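Local structure of AvrRxo1-ORF1 (Xanthomonas oryzae pv. oryzicola, 4Z8Q) at residues S192-L197 against A312-Y317; Y240-T245 against M253-I258; G100-D105 against I154-R159. The protein is a bacterial effector with a zeta-toxin-like, P-loop kinase-type fold, probably phosphorylating a nucleotide-type substrate, and is bound by its partner AvrRxo1-ORF2. All coordinates share one frame; numbering follows the deposited sequence.

Interaction 1 (S192-L197 against A312-Y317); sequences SLVGVL and AALEKY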
loop_
_atom_site.group_PDB
_atom_site.type_symbol
_atom_site.label_atom_id
_atom_site.label_comp_id
_atom_site.label_asym_id
_atom_site.label_seq_id
_atom_site.Cartn_x
_atom_site.Cartn_y
_atom_site.Cartn_z
ATOM N N SER A 192 0.191 -14.136 9.955
ATOM C CA SER A 192 1.220 -14.752 10.788
ATOM C C SER A 192 1.010 -14.394 12.252
ATOM O O SER A 192 1.185 -15.235 13.135
ATOM C CB SER A 192 2.621 -14.317 10.345
ATOM O OG SER A 192 2.986 -14.939 9.105
ATOM N N LEU A 193 0.652 -13.142 12.520
ATOM C CA LEU A 193 0.411 -12.719 13.898
ATOM C C LEU A 193 -0.732 -13.533 14.492
ATOM O O LEU A 193 -0.619 -14.050 15.610
ATOM C CB LEU A 193 0.081 -11.223 13.949
ATOM C CG LEU A 193 1.169 -10.294 13.408
ATOM C CD1 LEU A 193 0.726 -8.833 13.426
ATOM C CD2 LEU A 193 2.444 -10.455 14.199
ATOM N N VAL A 194 -1.828 -13.648 13.739
ATOM C CA VAL A 194 -2.990 -14.443 14.167
ATOM C C VAL A 194 -2.567 -15.885 14.395
ATOM O O VAL A 194 -2.908 -16.511 15.415
ATOM C CB VAL A 194 -4.102 -14.428 13.094
ATOM C CG1 VAL A 194 -5.104 -15.542 13.329
ATOM C CG2 VAL A 194 -4.809 -13.102 13.107
ATOM N N GLY A 195 -1.813 -16.410 13.436
ATOM C CA GLY A 195 -1.347 -17.781 13.499
ATOM C C GLY A 195 -0.497 -18.023 14.729
ATOM O O GLY A 195 -0.594 -19.067 15.367
ATOM N N VAL A 196 0.346 -17.059 15.071
ATOM C CA VAL A 196 1.180 -17.212 16.262
ATOM C C VAL A 196 0.354 -17.193 17.557
ATOM O O VAL A 196 0.597 -17.987 18.476
ATOM C CB VAL A 196 2.276 -16.156 16.287
ATOM C CG1 VAL A 196 2.847 -15.990 17.711
ATOM C CG2 VAL A 196 3.389 -16.543 15.300
ATOM N N LEU A 197 -0.624 -16.300 17.637
ATOM C CA LEU A 197 -1.506 -16.255 18.816
ATOM C C LEU A 197 -2.356 -17.527 18.993
ATOM O O LEU A 197 -2.791 -17.850 20.100
ATOM C CB LEU A 197 -2.416 -15.027 18.762
ATOM C CG LEU A 197 -1.757 -13.656 18.962
ATOM C CD1 LEU A 197 -2.805 -12.535 18.934
ATOM C CD2 LEU A 197 -0.961 -13.599 20.262
ATOM N N ALA A 312 -11.082 -17.145 19.382
ATOM C CA ALA A 312 -10.654 -17.389 20.762
ATOM C C ALA A 312 -9.251 -16.869 21.029
ATOM O O ALA A 312 -8.991 -16.261 22.070
ATOM C CB ALA A 312 -10.738 -18.876 21.085
ATOM N N ALA A 313 -8.343 -17.127 20.095
ATOM C CA ALA A 313 -6.966 -16.659 20.224
ATOM C C ALA A 313 -6.901 -15.148 20.419
ATOM O O ALA A 313 -6.152 -14.654 21.269
ATOM C CB ALA A 313 -6.176 -17.044 18.997
ATOM N N LEU A 314 -7.670 -14.422 19.611
ATOM C CA LEU A 314 -7.666 -12.957 19.630
ATOM C C LEU A 314 -8.403 -12.384 20.830
ATOM O O LEU A 314 -7.954 -11.399 21.423
ATOM C CB LEU A 314 -8.303 -12.399 18.351
ATOM C CG LEU A 314 -7.675 -12.792 17.013
ATOM C CD1 LEU A 314 -8.539 -12.324 15.847
ATOM C CD2 LEU A 314 -6.301 -12.187 16.914
ATOM N N GLU A 315 -9.535 -12.987 21.188
ATOM C CA GLU A 315 -10.326 -12.474 22.310
ATOM C C GLU A 315 -9.505 -12.463 23.585
ATOM O O GLU A 315 -9.649 -11.564 24.412
ATOM C CB GLU A 315 -11.613 -13.285 22.525
ATOM C CG GLU A 315 -12.634 -13.211 21.386
ATOM C CD GLU A 315 -13.391 -11.891 21.320
ATOM O OE1 GLU A 315 -13.119 -10.981 22.139
ATOM O OE2 GLU A 315 -14.266 -11.765 20.430
ATOM N N LYS A 316 -8.615 -13.440 23.726
ATOM C CA LYS A 316 -7.751 -13.530 24.903
ATOM C C LYS A 316 -6.915 -12.260 25.110
ATOM O O LYS A 316 -6.566 -11.906 26.236
ATOM C CB LYS A 316 -6.854 -14.770 24.792
ATOM C CG LYS A 316 -6.174 -15.185 26.086
ATOM C CD LYS A 316 -7.168 -15.732 27.109
ATOM C CE LYS A 316 -6.443 -16.380 28.283
ATOM N NZ LYS A 316 -5.581 -17.508 27.828
ATOM N N TYR A 317 -6.619 -11.565 24.013
ATOM C CA TYR A 317 -5.784 -10.376 24.050
ATOM C C TYR A 317 -6.540 -9.128 23.589
ATOM O O TYR A 317 -5.939 -8.125 23.188
ATOM C CB TYR A 317 -4.514 -10.617 23.230
ATOM C CG TYR A 317 -3.685 -11.717 23.853
ATOM C CD1 TYR A 317 -2.942 -11.471 25.002
ATOM C CD2 TYR A 317 -3.675 -13.000 23.323
ATOM C CE1 TYR A 317 -2.206 -12.464 25.600
ATOM C CE2 TYR A 317 -2.932 -14.008 23.919
ATOM C CZ TYR A 317 -2.202 -13.728 25.054
ATOM O OH TYR A 317 -1.456 -14.706 25.664
HETATM O O HOH W 1 -3.996 -16.331 22.077
#
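Leu-197 carries most of this contact, presenting a different part of itself to each of three residues of 312-317. In the apolar part Leu-197 makes three of the touches and Val-194 adds a fourth. At the base of the leucine, its CB faces the CB of Ala-313 at 4.3 Å, and the same alanine methyl also lies 3.7 Å from Leu-197 O; the small alanine side chain lets the two backbones approach closely here. Further out, the isobutyl group forks between two neighbours. Its CD1 meets CD2 of Leu-314 at 4.1 Å, the two side chains crossing at about a right angle, while CD2 leans obliquely on the ring of Tyr-317, 4.1 Å from ring atom CD2. The fork lies where it does because CG stands opposite the carbonyl carbon (chi1 -70°). Leu-314 starts out across the line of approach, but its CD2 reaches back to the helix and also touches Val-194 CG2 at 4.2 Å, so that one methyl lies against both Val-194 and Leu-197.

The polar part consists of a single water. It donates 2.8 Å hydrogen bonds to both Leu-197 O and Ala-313 O, linking two backbone carbonyls that could not bond to each other directly. The chain at Tyr-317 is tightly wound, its N bonding to Leu-314 O, three residues back. The bridging water also lies in the plane of the Tyr-317 ring, at its edge.

The contact therefore joins helix 189-198 to helix 304-315 and the residues just after it. Helix 291-298 covers Val-194 and Leu-314 through Leu-297, helix 322-331 packs on Tyr-317 through Ala-325 and Ala-328, and helix 210-222 meets the preceding turn at Leu-193.

Interaction 2 (Y240-T245 against M253-I258); sequences YRLFGT and MVASVI
Leu-242 and the Val-254/Ala-255 pair form the tight centre of this antiparallel hairpin. Leu-242 N donates to Ala-255 O (2.8 Å), and Leu-242 O accepts from Val-254 N in an almost straight bond (2.9 Å, 174° at the hydrogen). Two consecutive residues thus face one, a classic beta bulge that shifts the register before Phe-243 pairs with Met-253. Leu-242 CD2 lies 4.0 Å from Val-254 CG1 and also approaches Ala-255 CB, while Val-254 CG2 presses on Gly-244 N at 3.5 Å. Tyr-240 and Val-257 continue the ladder with two backbone bonds, and Tyr-270 of helix 267-272 covers Leu-242, Val-254 and Ala-255.

On the other face the Phe-243 ring is buried, and the looser, partly solvent-open side is confined to the margin of Arg-241, Met-253 and Ile-258. Selenomethionine Met-253 lays CG over one face of the Phe-243 ring in a CH-pi contact, 4.2 Å from the centroid, with SE placed obliquely. A bend at chi3 (-76°) brings its CE between Arg-241 CD (3.9 Å) and Phe-243 CZ (4.0 Å). Exposed Ile-258 touches the aliphatic part of Arg-241.

The polar side-chain ends find partners outside the hairpin: Arg-241 NH1 bonds to Lys-85 O, Ser-256 OG to Glu-265 and Tyr-240 OH to Asp-184. Across the hairpin, cohesion thus comes from backbone bonds and apolar packing, while the polar groups tie it to surrounding elements.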
loop_
_atom_site.group_PDB
_atom_site.type_symbol
_atom_site.label_atom_id
_atom_site.label_comp_id
_atom_site.label_asym_id
_atom_site.label_seq_id
_atom_site.Cartn_x
_atom_site.Cartn_y
_atom_site.Cartn_z
ATOM N N TYR A 240 10.873 -24.494 -8.378
ATOM C CA TYR A 240 10.441 -23.476 -7.439
ATOM C C TYR A 240 8.943 -23.259 -7.605
ATOM O O TYR A 240 8.440 -23.160 -8.727
ATOM C CB TYR A 240 11.177 -22.154 -7.732
ATOM C CG TYR A 240 10.657 -20.975 -6.926
ATOM C CD1 TYR A 240 9.576 -20.214 -7.381
ATOM C CD2 TYR A 240 11.242 -20.623 -5.727
ATOM C CE1 TYR A 240 9.096 -19.142 -6.651
ATOM C CE2 TYR A 240 10.763 -19.548 -4.986
ATOM C CZ TYR A 240 9.692 -18.816 -5.460
ATOM O OH TYR A 240 9.229 -17.743 -4.726
ATOM N N ARG A 241 8.224 -23.174 -6.489
ATOM C CA ARG A 241 6.836 -22.752 -6.525
ATOM C C ARG A 241 6.590 -21.773 -5.403
ATOM O O ARG A 241 7.030 -21.989 -4.276
ATOM C CB ARG A 241 5.874 -23.935 -6.389
ATOM C CG ARG A 241 5.864 -24.869 -7.581
ATOM C CD ARG A 241 4.996 -26.077 -7.302
ATOM N NE ARG A 241 5.639 -27.012 -6.389
ATOM C CZ ARG A 241 4.981 -27.915 -5.660
ATOM N NH1 ARG A 241 3.662 -27.980 -5.733
ATOM N NH2 ARG A 241 5.638 -28.738 -4.850
ATOM N N LEU A 242 5.879 -20.707 -5.733
ATOM C CA LEU A 242 5.533 -19.681 -4.774
ATOM C C LEU A 242 4.025 -19.708 -4.588
ATOM O O LEU A 242 3.296 -19.656 -5.566
ATOM C CB LEU A 242 5.945 -18.312 -5.303
ATOM C CG LEU A 242 5.406 -17.102 -4.535
ATOM C CD1 LEU A 242 5.966 -17.044 -3.110
ATOM C CD2 LEU A 242 5.768 -15.838 -5.315
ATOM N N PHE A 243 3.576 -19.809 -3.336
ATOM C CA PHE A 243 2.151 -19.806 -3.010
ATOM C C PHE A 243 1.852 -18.594 -2.150
ATOM O O PHE A 243 2.565 -18.337 -1.175
ATOM C CB PHE A 243 1.786 -21.061 -2.222
ATOM C CG PHE A 243 1.883 -22.313 -3.017
ATOM C CD1 PHE A 243 0.823 -22.719 -3.815
ATOM C CD2 PHE A 243 3.036 -23.094 -2.971
ATOM C CE1 PHE A 243 0.902 -23.884 -4.555
ATOM C CE2 PHE A 243 3.126 -24.256 -3.718
ATOM C CZ PHE A 243 2.060 -24.647 -4.512
ATOM N N GLY A 244 0.816 -17.845 -2.520
ATOM C CA GLY A 244 0.399 -16.694 -1.750
ATOM C C GLY A 244 -0.982 -16.935 -1.180
ATOM O O GLY A 244 -1.590 -17.969 -1.467
ATOM N N THR A 245 -1.478 -15.991 -0.380
ATOM C CA THR A 245 -2.736 -16.204 0.338
ATOM C C THR A 245 -3.804 -15.254 -0.187
ATOM O O THR A 245 -3.655 -14.025 -0.097
ATOM C CB THR A 245 -2.551 -15.943 1.838
ATOM O OG1 THR A 245 -1.560 -16.829 2.377
ATOM C CG2 THR A 245 -3.880 -16.137 2.591
HETATM N N MSE A 253 -1.283 -20.596 -6.209
HETATM C CA MSE A 253 0.052 -20.455 -6.770
HETATM C C MSE A 253 0.145 -19.105 -7.448
HETATM O O MSE A 253 -0.778 -18.683 -8.160
HETATM C CB MSE A 253 0.450 -21.568 -7.737
HETATM C CG MSE A 253 1.976 -21.898 -7.677
HETATM SE SE MSE A 253 2.359 -22.974 -9.174
HETATM C CE MSE A 253 1.571 -24.625 -8.449
ATOM N N VAL A 254 1.275 -18.442 -7.223
ATOM C CA VAL A 254 1.499 -17.089 -7.703
ATOM C C VAL A 254 2.569 -17.060 -8.797
ATOM O O VAL A 254 2.398 -16.399 -9.839
ATOM C CB VAL A 254 1.925 -16.181 -6.534
ATOM C CG1 VAL A 254 2.342 -14.797 -7.051
ATOM C CG2 VAL A 254 0.796 -16.070 -5.493
ATOM N N ALA A 255 3.654 -17.800 -8.577
ATOM C CA ALA A 255 4.713 -17.916 -9.574
ATOM C C ALA A 255 5.422 -19.248 -9.447
ATOM O O ALA A 255 5.413 -19.861 -8.376
ATOM C CB ALA A 255 5.732 -16.781 -9.419
ATOM N N SER A 256 6.066 -19.677 -10.525
ATOM C CA SER A 256 6.727 -20.973 -10.520
ATOM C C SER A 256 7.889 -21.017 -11.498
ATOM O O SER A 256 7.854 -20.385 -12.544
ATOM C CB SER A 256 5.733 -22.084 -10.873
ATOM O OG SER A 256 5.242 -21.921 -12.191
ATOM N N VAL A 257 8.915 -21.789 -11.156
ATOM C CA VAL A 257 9.924 -22.142 -12.135
ATOM C C VAL A 257 9.997 -23.657 -12.141
ATOM O O VAL A 257 10.566 -24.263 -11.236
ATOM C CB VAL A 257 11.289 -21.533 -11.829
ATOM C CG1 VAL A 257 12.205 -21.658 -13.077
ATOM C CG2 VAL A 257 11.141 -20.070 -11.427
ATOM N N ILE A 258 9.397 -24.266 -13.164
ATOM C CA ILE A 258 9.253 -25.717 -13.201
ATOM C C ILE A 258 9.783 -26.230 -14.523
ATOM O O ILE A 258 9.234 -25.903 -15.579
ATOM C CB ILE A 258 7.785 -26.149 -13.084
ATOM C CG1 ILE A 258 7.181 -25.683 -11.754
ATOM C CG2 ILE A 258 7.686 -27.679 -13.165
ATOM C CD1 ILE A 258 5.660 -25.824 -11.690
#

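Interaction 3 (G100-D105 against I154-R159); sequences GCVNPD and IVVDKR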
loop_
_atom_site.group_PDB
_atom_site.type_symbol
_atom_site.label_atom_id
_atom_site.label_comp_id
_atom_site.label_asym_id
_atom_site.label_seq_id
_atom_site.Cartn_x
_atom_site.Cartn_y
_atom_site.Cartn_z
ATOM N N GLY A 100 11.901 -35.185 11.702
ATOM C CA GLY A 100 12.999 -35.487 10.799
ATOM C C GLY A 100 13.486 -34.315 9.962
ATOM O O GLY A 100 14.515 -34.415 9.281
ATOM N N CYS A 101 12.748 -33.209 9.999
ATOM C CA CYS A 101 13.126 -32.010 9.258
ATOM C C CYS A 101 14.216 -31.189 9.942
ATOM O O CYS A 101 14.338 -31.194 11.172
ATOM C CB CYS A 101 11.884 -31.155 9.006
ATOM S SG CYS A 101 10.613 -32.048 8.123
ATOM N N VAL A 102 15.026 -30.509 9.136
ATOM C CA VAL A 102 16.020 -29.561 9.647
ATOM C C VAL A 102 15.356 -28.236 9.963
ATOM O O VAL A 102 14.840 -27.548 9.073
ATOM C CB VAL A 102 17.152 -29.310 8.647
ATOM C CG1 VAL A 102 18.148 -28.313 9.226
ATOM C CG2 VAL A 102 17.848 -30.613 8.314
ATOM N N ASN A 103 15.405 -27.871 11.239
ATOM C CA ASN A 103 14.618 -26.775 11.774
ATOM C C ASN A 103 15.306 -26.384 13.078
ATOM O O ASN A 103 15.533 -27.237 13.925
ATOM C CB ASN A 103 13.196 -27.314 11.996
ATOM C CG ASN A 103 12.304 -26.387 12.798
ATOM O OD1 ASN A 103 12.760 -25.536 13.554
ATOM N ND2 ASN A 103 11.000 -26.581 12.655
ATOM N N PRO A 104 15.626 -25.093 13.263
ATOM C CA PRO A 104 16.352 -24.745 14.491
ATOM C C PRO A 104 15.492 -24.920 15.752
ATOM O O PRO A 104 16.020 -24.703 16.839
ATOM C CB PRO A 104 16.710 -23.266 14.290
ATOM C CG PRO A 104 16.353 -22.945 12.844
ATOM C CD PRO A 104 15.262 -23.898 12.486
ATOM N N ASP A 105 14.218 -25.312 15.610
ATOM C CA ASP A 105 13.319 -25.528 16.755
ATOM C C ASP A 105 12.999 -27.000 17.068
ATOM O O ASP A 105 12.117 -27.278 17.888
ATOM C CB ASP A 105 11.977 -24.793 16.563
ATOM C CG ASP A 105 12.138 -23.308 16.248
ATOM O OD1 ASP A 105 13.072 -22.664 16.770
ATOM O OD2 ASP A 105 11.314 -22.782 15.468
ATOM N N ILE A 154 16.561 -34.752 2.149
ATOM C CA ILE A 154 16.362 -34.072 3.419
ATOM C C ILE A 154 15.374 -32.929 3.296
ATOM O O ILE A 154 15.129 -32.419 2.206
ATOM C CB ILE A 154 17.670 -33.495 3.946
ATOM C CG1 ILE A 154 18.246 -32.509 2.937
ATOM C CG2 ILE A 154 18.657 -34.607 4.262
ATOM C CD1 ILE A 154 19.544 -31.890 3.387
ATOM N N VAL A 155 14.801 -32.533 4.424
ATOM C CA VAL A 155 13.820 -31.452 4.444
ATOM C C VAL A 155 14.299 -30.320 5.324
ATOM O O VAL A 155 14.625 -30.524 6.505
ATOM C CB VAL A 155 12.454 -31.923 4.971
ATOM C CG1 VAL A 155 11.425 -30.783 4.844
ATOM C CG2 VAL A 155 12.001 -33.137 4.203
ATOM N N VAL A 156 14.348 -29.123 4.753
ATOM C CA VAL A 156 14.731 -27.948 5.519
ATOM C C VAL A 156 13.523 -27.032 5.560
ATOM O O VAL A 156 13.050 -26.548 4.513
ATOM C CB VAL A 156 15.927 -27.210 4.899
ATOM C CG1 VAL A 156 16.232 -25.939 5.685
ATOM C CG2 VAL A 156 17.154 -28.117 4.881
ATOM N N ASP A 157 12.979 -26.815 6.752
ATOM C CA ASP A 157 11.886 -25.856 6.852
ATOM C C ASP A 157 12.267 -24.756 7.837
ATOM O O ASP A 157 11.909 -24.779 9.015
ATOM C CB ASP A 157 10.563 -26.537 7.228
ATOM C CG ASP A 157 10.621 -27.231 8.565
ATOM O OD1 ASP A 157 11.741 -27.414 9.090
ATOM O OD2 ASP A 157 9.546 -27.598 9.094
ATOM N N LYS A 158 13.051 -23.813 7.355
ATOM C CA LYS A 158 13.405 -22.655 8.137
ATOM C C LYS A 158 12.704 -21.535 7.436
ATOM O O LYS A 158 11.995 -21.764 6.447
ATOM C CB LYS A 158 14.899 -22.379 8.032
ATOM C CG LYS A 158 15.791 -23.529 8.373
ATOM C CD LYS A 158 17.152 -22.966 8.704
ATOM C CE LYS A 158 18.073 -24.049 9.170
ATOM N NZ LYS A 158 19.473 -23.519 9.168
ATOM N N ARG A 159 12.927 -20.316 7.912
ATOM C CA ARG A 159 12.377 -19.163 7.235
ATOM C C ARG A 159 13.077 -18.970 5.898
ATOM O O ARG A 159 12.424 -18.658 4.885
ATOM C CB ARG A 159 12.506 -17.919 8.102
ATOM C CG ARG A 159 11.588 -16.816 7.642
ATOM C CD ARG A 159 11.759 -15.555 8.466
ATOM N NE ARG A 159 11.079 -15.609 9.756
ATOM C CZ ARG A 159 11.656 -15.970 10.901
ATOM N NH1 ARG A 159 12.931 -16.348 10.924
ATOM N NH2 ARG A 159 10.946 -15.960 12.022
HETATM O O HOH W 2 15.436 -34.316 6.594
HETATM O O HOH W 3 9.809 -29.107 11.155
#
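Asp-157 holds CG between its backbone N and carbonyl carbon (chi1 61°), whereas Asn-103 carries CG on the far side from its own N (chi1 169°), and together these rotations bring carboxylate and amide near each other. The two flat groups are turned 76° apart. Asp-157 OD1 lies beside Asn-103 CB at 3.3 Å, and a water joins the outer ends, donating to Asp-157 OD2 (2.6 Å) and accepting from Asn-103 ND2.

The backbones run in roughly the same direction and are joined at a single bridge. Val-102 N donates to Val-155 O at 2.7 Å, and Val-102 O accepts from Asp-157 N at 3.1 Å. A second water extends this pairing, linking Gly-100 O with Val-155 N.

Apolar groups line the bridge: Cys-101 SG rests on Val-155 CG1 at 3.6 Å, Val-102 CB meets Val-156 CG2 at 4.0 Å, and Pro-104 CD lies against Lys-158 CG. The amine of Lys-158 reaches on to Tyr-169 OH. Beyond Asn-103, Pro-104 packs on Ser-98 of the AvrRxo1-ORF2 chain.

Asp-157 OD1 also comes within 3.1 Å of Val-102 O, another acceptor, a closeness the neighbouring N-H of Asp-157 probably offsets. Bridge and waters thus tie loop 100-105 to strand 154-156 and the residue that follows it, probably steadying the Asp-157 carboxylate about 5 Å from a phosphate, itself probably from the crystallisation liquor, in what may be a phosphate-binding pocket.

Overall arrangement
The three contacts are separate, with nearest atoms about 8 Å apart between interaction 1 and either of the others, and about 10 Å between interactions 2 and 3. Interactions 2 and 3 reach the same mixed sheet, 20 Å apart between centres: strand 154-156 ends it within the chain, and hairpin 238-258 lies beyond strand 179-185. Interaction 1 is helical, 27 Å from interaction 2 and 24 Å from interaction 3 between centres. A probable P-loop, whose backbone amides appear to hold the phosphate, is reached from both interactions 1 and 3: Ser-192 OG bonds to Thr-74 O and Arg-159 NE to Asn-73 OD1. Along the chain, interaction 2 is nested within the loop closed by interaction 1.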